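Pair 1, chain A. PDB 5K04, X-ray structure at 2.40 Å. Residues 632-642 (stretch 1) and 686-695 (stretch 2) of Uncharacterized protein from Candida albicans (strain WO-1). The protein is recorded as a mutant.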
# COMPACT_ATOMS: atom_id res chain seq x y z
N GLU A 632 -31.64 -1.88 34.15
CA GLU A 632 -30.80 -1.55 33.01
C GLU A 632 -31.05 -2.52 31.87
O GLU A 632 -31.19 -2.11 30.71
CB GLU A 632 -29.33 -1.56 33.43
CG GLU A 632 -29.01 -0.62 34.60
CD GLU A 632 -27.65 -0.89 35.22
OE1 GLU A 632 -27.33 -2.08 35.47
OE2 GLU A 632 -26.91 0.08 35.47
N THR A 633 -31.14 -3.82 32.19
CA THR A 633 -31.47 -4.85 31.21
C THR A 633 -32.76 -4.51 30.46
O THR A 633 -32.83 -4.58 29.22
CB THR A 633 -31.61 -6.21 31.91
OG1 THR A 633 -30.43 -6.50 32.68
CG2 THR A 633 -31.86 -7.34 30.91
N GLN A 634 -33.80 -4.13 31.21
CA GLN A 634 -35.11 -3.91 30.62
C GLN A 634 -35.12 -2.66 29.74
O GLN A 634 -35.77 -2.65 28.68
CB GLN A 634 -36.16 -3.82 31.73
CG GLN A 634 -36.50 -5.18 32.30
CD GLN A 634 -37.07 -6.10 31.22
OE1 GLN A 634 -37.98 -5.72 30.48
NE2 GLN A 634 -36.52 -7.30 31.12
N SER A 635 -34.40 -1.60 30.14
CA SER A 635 -34.37 -0.41 29.30
C SER A 635 -33.69 -0.69 27.97
O SER A 635 -34.26 -0.44 26.90
CB SER A 635 -33.68 0.75 30.02
OG SER A 635 -32.36 0.39 30.41
N LEU A 636 -32.47 -1.23 28.01
CA LEU A 636 -31.77 -1.59 26.77
C LEU A 636 -32.59 -2.58 25.94
O LEU A 636 -32.61 -2.50 24.71
CB LEU A 636 -30.40 -2.16 27.12
CG LEU A 636 -29.52 -1.13 27.82
CD1 LEU A 636 -28.23 -1.74 28.34
CD2 LEU A 636 -29.23 0.03 26.87
N TYR A 637 -33.27 -3.52 26.60
CA TYR A 637 -34.00 -4.53 25.85
C TYR A 637 -35.28 -3.97 25.23
O TYR A 637 -35.68 -4.40 24.14
CB TYR A 637 -34.31 -5.74 26.74
CG TYR A 637 -35.46 -6.57 26.24
CD1 TYR A 637 -35.33 -7.34 25.10
CD2 TYR A 637 -36.68 -6.56 26.90
CE1 TYR A 637 -36.38 -8.09 24.62
CE2 TYR A 637 -37.75 -7.32 26.43
CZ TYR A 637 -37.58 -8.09 25.29
OH TYR A 637 -38.60 -8.86 24.80
N ASN A 638 -35.94 -3.03 25.93
CA ASN A 638 -37.15 -2.40 25.39
C ASN A 638 -36.86 -1.69 24.07
O ASN A 638 -37.67 -1.74 23.14
CB ASN A 638 -37.74 -1.41 26.40
CG ASN A 638 -38.65 -2.08 27.45
OD1 ASN A 638 -39.06 -3.23 27.32
ND2 ASN A 638 -38.97 -1.33 28.49
N TYR A 639 -35.69 -1.04 23.97
CA TYR A 639 -35.36 -0.36 22.72
C TYR A 639 -35.19 -1.35 21.58
O TYR A 639 -35.63 -1.08 20.45
CB TYR A 639 -34.10 0.49 22.90
CG TYR A 639 -33.86 1.42 21.73
CD1 TYR A 639 -33.11 1.02 20.63
CD2 TYR A 639 -34.36 2.72 21.74
CE1 TYR A 639 -32.89 1.87 19.55
CE2 TYR A 639 -34.15 3.59 20.67
CZ TYR A 639 -33.42 3.16 19.58
OH TYR A 639 -33.20 4.03 18.53
N LEU A 640 -34.58 -2.51 21.84
CA LEU A 640 -34.51 -3.57 20.83
C LEU A 640 -35.91 -4.05 20.45
O LEU A 640 -36.20 -4.28 19.28
CB LEU A 640 -33.66 -4.74 21.34
CG LEU A 640 -32.15 -4.51 21.49
CD1 LEU A 640 -31.57 -5.40 22.59
CD2 LEU A 640 -31.42 -4.80 20.18
N GLN A 641 -36.79 -4.19 21.45
CA GLN A 641 -38.13 -4.71 21.19
C GLN A 641 -38.94 -3.76 20.30
O GLN A 641 -39.65 -4.20 19.40
CB GLN A 641 -38.84 -4.95 22.53
CG GLN A 641 -40.26 -5.47 22.43
CD GLN A 641 -40.72 -6.15 23.72
OE1 GLN A 641 -40.15 -5.94 24.79
NE2 GLN A 641 -41.74 -6.99 23.61
N LYS A 642 -38.82 -2.45 20.54
CA LYS A 642 -39.61 -1.49 19.79
C LYS A 642 -39.16 -1.40 18.33
O LYS A 642 -39.97 -1.10 17.45
CB LYS A 642 -39.52 -0.11 20.46
CG LYS A 642 -40.82 0.39 21.08
CD LYS A 642 -41.20 -0.33 22.38
CE LYS A 642 -42.54 0.17 22.92
NZ LYS A 642 -43.05 -0.61 24.10
N SER A 686 -35.37 -15.20 28.43
CA SER A 686 -36.69 -14.95 27.86
C SER A 686 -36.66 -13.78 26.88
O SER A 686 -37.31 -13.83 25.82
CB SER A 686 -37.72 -14.72 28.98
OG SER A 686 -37.74 -13.37 29.44
N TYR A 687 -35.90 -12.73 27.19
CA TYR A 687 -35.91 -11.57 26.30
C TYR A 687 -35.11 -11.83 25.02
O TYR A 687 -35.45 -11.27 23.96
CB TYR A 687 -35.42 -10.32 27.03
CG TYR A 687 -34.16 -10.50 27.84
CD1 TYR A 687 -32.92 -10.57 27.22
CD2 TYR A 687 -34.20 -10.58 29.23
CE1 TYR A 687 -31.76 -10.74 27.94
CE2 TYR A 687 -33.04 -10.75 29.97
CZ TYR A 687 -31.82 -10.82 29.32
OH TYR A 687 -30.64 -10.99 30.01
N MET A 688 -34.08 -12.68 25.06
CA MET A 688 -33.40 -13.05 23.82
C MET A 688 -34.28 -13.95 22.95
O MET A 688 -34.30 -13.79 21.72
CB MET A 688 -32.07 -13.75 24.12
CG MET A 688 -31.02 -12.84 24.71
SD MET A 688 -30.73 -11.36 23.76
CE MET A 688 -30.10 -12.16 22.34
N ASN A 689 -35.00 -14.89 23.56
CA ASN A 689 -35.93 -15.71 22.79
C ASN A 689 -37.02 -14.86 22.15
O ASN A 689 -37.52 -15.21 21.08
CB ASN A 689 -36.55 -16.79 23.67
CG ASN A 689 -35.57 -17.87 24.03
OD1 ASN A 689 -34.66 -18.18 23.25
ND2 ASN A 689 -35.73 -18.45 25.22
N GLN A 690 -37.38 -13.74 22.78
CA GLN A 690 -38.35 -12.85 22.17
C GLN A 690 -37.75 -12.09 20.99
O GLN A 690 -38.43 -11.84 19.99
CB GLN A 690 -38.92 -11.91 23.23
CG GLN A 690 -39.93 -10.89 22.71
CD GLN A 690 -41.10 -11.53 21.99
OE1 GLN A 690 -41.41 -12.71 22.19
NE2 GLN A 690 -41.78 -10.74 21.16
N LEU A 691 -36.47 -11.72 21.09
CA LEU A 691 -35.81 -11.11 19.93
C LEU A 691 -35.68 -12.11 18.79
O LEU A 691 -35.88 -11.75 17.62
CB LEU A 691 -34.44 -10.55 20.31
CG LEU A 691 -34.39 -9.52 21.44
CD1 LEU A 691 -32.95 -8.98 21.62
CD2 LEU A 691 -35.38 -8.40 21.17
N VAL A 692 -35.33 -13.36 19.11
CA VAL A 692 -35.33 -14.40 18.09
C VAL A 692 -36.71 -14.51 17.45
O VAL A 692 -36.84 -14.67 16.23
CB VAL A 692 -34.87 -15.75 18.69
CG1 VAL A 692 -35.11 -16.90 17.71
CG2 VAL A 692 -33.39 -15.68 19.06
N ASN A 693 -37.76 -14.38 18.26
CA ASN A 693 -39.12 -14.43 17.73
C ASN A 693 -39.43 -13.22 16.86
O ASN A 693 -40.08 -13.35 15.82
CB ASN A 693 -40.14 -14.53 18.87
CG ASN A 693 -40.28 -15.94 19.42
OD1 ASN A 693 -40.06 -16.93 18.70
ND2 ASN A 693 -40.65 -16.04 20.69
N LEU A 694 -38.96 -12.04 17.28
CA LEU A 694 -39.27 -10.82 16.55
C LEU A 694 -38.64 -10.80 15.17
O LEU A 694 -39.21 -10.23 14.23
CB LEU A 694 -38.79 -9.61 17.35
CG LEU A 694 -39.69 -9.13 18.49
CD1 LEU A 694 -39.11 -7.89 19.13
CD2 LEU A 694 -41.07 -8.85 17.95
N VAL A 695 -37.45 -11.40 15.02
CA VAL A 695 -36.76 -11.39 13.73
C VAL A 695 -37.30 -12.43 12.76
O VAL A 695 -37.03 -12.33 11.56
CB VAL A 695 -35.24 -11.60 13.90
CG1 VAL A 695 -34.65 -10.55 14.87
CG2 VAL A 695 -34.94 -13.01 14.37

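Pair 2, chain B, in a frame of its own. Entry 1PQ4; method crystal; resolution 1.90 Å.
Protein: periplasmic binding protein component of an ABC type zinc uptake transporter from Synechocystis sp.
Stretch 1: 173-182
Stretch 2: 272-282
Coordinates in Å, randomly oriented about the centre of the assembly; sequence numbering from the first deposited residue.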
# COMPACT_ATOMS: atom_id res chain seq x y z
N GLU B 173 -17.13 6.33 2.50
CA GLU B 173 -15.98 6.99 3.11
C GLU B 173 -14.88 7.09 2.06
O GLU B 173 -14.17 8.09 1.98
CB GLU B 173 -15.41 6.17 4.28
CG GLU B 173 -16.23 6.05 5.55
CD GLU B 173 -15.58 5.05 6.54
OE1 GLU B 173 -14.37 5.16 6.83
OE2 GLU B 173 -16.29 4.15 7.04
N LEU B 174 -14.69 6.03 1.28
CA LEU B 174 -13.63 6.08 0.27
C LEU B 174 -13.87 7.18 -0.77
O LEU B 174 -12.92 7.80 -1.25
CB LEU B 174 -13.47 4.69 -0.43
CG LEU B 174 -12.88 3.65 0.56
CD1 LEU B 174 -13.12 2.20 0.08
CD2 LEU B 174 -11.39 3.92 0.67
N GLU B 175 -15.13 7.39 -1.19
CA GLU B 175 -15.42 8.44 -2.18
C GLU B 175 -15.14 9.79 -1.57
O GLU B 175 -14.60 10.68 -2.21
CB GLU B 175 -16.88 8.41 -2.65
CG GLU B 175 -16.99 7.99 -4.08
CD GLU B 175 -16.09 8.82 -4.98
OE1 GLU B 175 -16.50 9.92 -5.40
OE2 GLU B 175 -14.95 8.39 -5.25
N ARG B 176 -15.52 9.95 -0.32
CA ARG B 176 -15.28 11.23 0.37
C ARG B 176 -13.75 11.47 0.49
O ARG B 176 -13.26 12.55 0.17
CB ARG B 176 -15.98 11.19 1.73
CG ARG B 176 -15.73 12.38 2.63
CD ARG B 176 -15.77 11.81 4.02
NE ARG B 176 -15.51 12.73 5.11
CZ ARG B 176 -15.34 12.31 6.36
NH1 ARG B 176 -15.40 11.01 6.62
NH2 ARG B 176 -15.10 13.18 7.34
N LEU B 177 -13.00 10.44 0.86
CA LEU B 177 -11.54 10.54 0.94
C LEU B 177 -10.96 10.89 -0.42
O LEU B 177 -10.08 11.75 -0.56
CB LEU B 177 -10.98 9.23 1.41
CG LEU B 177 -9.45 9.17 1.47
CD1 LEU B 177 -8.93 10.11 2.55
CD2 LEU B 177 -9.06 7.74 1.85
N ASN B 178 -11.46 10.21 -1.46
CA ASN B 178 -10.99 10.48 -2.81
C ASN B 178 -11.17 11.95 -3.22
O ASN B 178 -10.28 12.56 -3.86
CB ASN B 178 -11.72 9.55 -3.80
CG ASN B 178 -11.31 9.79 -5.24
OD1 ASN B 178 -10.13 9.79 -5.58
ND2 ASN B 178 -12.30 9.99 -6.11
N GLN B 179 -12.35 12.50 -2.93
CA GLN B 179 -12.62 13.91 -3.26
C GLN B 179 -11.66 14.82 -2.45
O GLN B 179 -11.13 15.82 -2.97
CB GLN B 179 -14.08 14.29 -2.86
CG GLN B 179 -14.98 14.74 -4.02
CD GLN B 179 -15.87 15.94 -3.64
OE1 GLN B 179 -16.42 16.01 -2.53
NE2 GLN B 179 -16.03 16.89 -4.58
N GLU B 180 -11.48 14.49 -1.18
CA GLU B 180 -10.63 15.28 -0.30
C GLU B 180 -9.18 15.28 -0.81
O GLU B 180 -8.55 16.32 -0.88
CB GLU B 180 -10.70 14.68 1.11
CG GLU B 180 -10.30 15.58 2.22
CD GLU B 180 -10.56 14.93 3.57
OE1 GLU B 180 -11.57 14.21 3.69
OE2 GLU B 180 -9.77 15.17 4.52
N LEU B 181 -8.66 14.11 -1.17
CA LEU B 181 -7.28 14.05 -1.68
C LEU B 181 -7.15 14.81 -3.00
O LEU B 181 -6.16 15.50 -3.23
CB LEU B 181 -6.82 12.59 -1.88
CG LEU B 181 -6.83 11.75 -0.59
CD1 LEU B 181 -6.34 10.30 -0.90
CD2 LEU B 181 -5.93 12.38 0.45
N GLY B 182 -8.17 14.70 -3.85
CA GLY B 182 -8.15 15.41 -5.12
C GLY B 182 -8.14 16.92 -4.91
O GLY B 182 -7.49 17.65 -5.66
N ASP B 272 -3.04 3.21 9.95
CA ASP B 272 -4.06 4.29 10.11
C ASP B 272 -4.14 4.81 8.71
O ASP B 272 -3.80 5.95 8.42
CB ASP B 272 -3.50 5.32 11.12
CG ASP B 272 -4.52 6.36 11.56
OD1 ASP B 272 -5.73 6.08 11.60
OD2 ASP B 272 -4.10 7.49 11.90
N TRP B 273 -4.63 3.94 7.82
CA TRP B 273 -4.62 4.17 6.37
C TRP B 273 -5.20 5.45 5.83
O TRP B 273 -4.59 6.08 4.97
CB TRP B 273 -5.26 2.94 5.64
CG TRP B 273 -5.24 2.98 4.17
CD1 TRP B 273 -4.23 2.58 3.33
CD2 TRP B 273 -6.31 3.44 3.34
NE1 TRP B 273 -4.63 2.78 1.98
CE2 TRP B 273 -5.90 3.29 1.99
CE3 TRP B 273 -7.58 3.96 3.61
CZ2 TRP B 273 -6.72 3.64 0.92
CZ3 TRP B 273 -8.40 4.31 2.52
CH2 TRP B 273 -7.96 4.15 1.21
N SER B 274 -6.39 5.81 6.29
CA SER B 274 -7.03 7.01 5.75
C SER B 274 -6.31 8.30 6.17
O SER B 274 -6.01 9.17 5.35
CB SER B 274 -8.51 7.02 6.20
OG SER B 274 -9.15 8.10 5.56
N SER B 275 -6.03 8.44 7.46
CA SER B 275 -5.32 9.65 7.89
C SER B 275 -3.91 9.67 7.33
O SER B 275 -3.40 10.73 7.01
CB SER B 275 -5.35 9.77 9.42
OG SER B 275 -4.52 8.80 10.01
N ASN B 276 -3.27 8.50 7.16
CA ASN B 276 -1.92 8.50 6.54
C ASN B 276 -1.97 9.02 5.11
O ASN B 276 -1.13 9.82 4.69
CB ASN B 276 -1.35 7.08 6.52
CG ASN B 276 0.08 7.02 5.95
OD1 ASN B 276 0.34 6.37 4.92
ND2 ASN B 276 0.99 7.71 6.59
N LEU B 277 -2.97 8.58 4.32
CA LEU B 277 -3.04 9.03 2.94
C LEU B 277 -3.25 10.56 2.87
O LEU B 277 -2.74 11.20 1.97
CB LEU B 277 -4.18 8.36 2.19
CG LEU B 277 -3.80 7.07 1.51
CD1 LEU B 277 -5.05 6.67 0.59
CD2 LEU B 277 -2.53 7.29 0.68
N LYS B 278 -4.03 11.11 3.79
CA LYS B 278 -4.23 12.56 3.77
C LYS B 278 -2.92 13.25 4.15
O LYS B 278 -2.56 14.26 3.56
CB LYS B 278 -5.32 12.99 4.76
CG LYS B 278 -6.67 12.47 4.39
CD LYS B 278 -7.73 13.00 5.35
CE LYS B 278 -8.76 11.93 5.68
NZ LYS B 278 -9.96 12.59 6.23
N ALA B 279 -2.19 12.69 5.11
CA ALA B 279 -0.90 13.30 5.47
C ALA B 279 0.04 13.25 4.27
O ALA B 279 0.80 14.20 4.02
CB ALA B 279 -0.27 12.58 6.69
N VAL B 280 0.01 12.12 3.53
CA VAL B 280 0.87 11.99 2.36
C VAL B 280 0.59 13.05 1.32
O VAL B 280 1.51 13.71 0.77
CB VAL B 280 0.75 10.56 1.68
CG1 VAL B 280 1.47 10.54 0.33
CG2 VAL B 280 1.41 9.52 2.61
N ALA B 281 -0.69 13.26 1.07
CA ALA B 281 -1.10 14.25 0.09
C ALA B 281 -0.66 15.67 0.54
O ALA B 281 -0.15 16.47 -0.25
CB ALA B 281 -2.65 14.19 -0.08
N GLN B 282 -0.87 15.97 1.82
CA GLN B 282 -0.45 17.28 2.35
C GLN B 282 1.07 17.45 2.25
O GLN B 282 1.57 18.56 1.96
CB GLN B 282 -0.91 17.41 3.80
CG GLN B 282 -2.41 17.48 3.85
CD GLN B 282 -2.93 17.40 5.27
OE1 GLN B 282 -2.35 16.73 6.13
NE2 GLN B 282 -4.06 18.08 5.51

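In both pairs two helices run side by side in the same N-to-C direction, with their axes 13° apart. The closest approach of the axes is 10.5 Å in pair 1 and 10.1 Å in pair 2, and the backbones of 14 central residues superpose with an RMSD of 0.7 Å. The areas buried are also similar, 417 and 395 Å². The register agrees: Y637(A) lies opposite Y687(A) and Q641(A) opposite L691(A), just as L177(B) lies opposite S274(B) and L181(B) opposite K278(B), and these positions match in the superposition.

The central position of the first helix, Y637(A) in pair 1 and L177(B) in pair 2, points toward the partner helix in both, with chi1 in the t well. In pair 1 the site holds a flat ring. CB of Y687(A) sits 3.4 Å from the centroid of the Y637(A) ring, nearly along its normal, a CH-pi contact over one face. CG of Q690(A) meets the ring at its edge, 3.2 Å from Y637(A) OH, and Y637(A) CE1 lies 3.6 Å from L691(A) CD2. The two tyrosine rings are oblique, their planes at 46°. In pair 2 the branched L177(B) instead acts as a knob in a hole formed by W273(B), S274(B), L277(B) and K278(B); its CD2 approaches W273(B) CZ3 at 3.6 Å and its CD1 approaches K278(B) CE at 3.6 Å.

The large aromatic group on the second helix thus comes from different positions. Y687(A) matches the small S274(B), whereas W273(B) matches S686(A), which touches neither Q634(A) nor Y637(A), the counterparts of the leucines that W273(B) packs against. The tryptophan also reaches L174(B), with its CH2 3.5 Å from L174(B) CD2; the matching Q634(A) only skirts the Y687(A) ring.

One turn after the central site, the chemistry changes from apolar to charged. L640(A) and L691(A) meet through their CD1 atoms at 4.0 Å. Their counterparts, E180(B) and K278(B), form a salt bridge, with K278(B) NZ 3.1 Å from E180(B) OE2, the one cross-helix link with hydrogen bonds in either pair. The lysine can serve both needs because its aliphatic chain packs against leucines while its amine reaches the carboxylate.

At the next matched position, L181(B) tucks CD2 against A281(B) CB at 3.8 Å. In pair 1 the leucine is on the other helix: L694(A) CD1 lies 3.7 Å from Q641(A) O, packing against the backbone of the first helix.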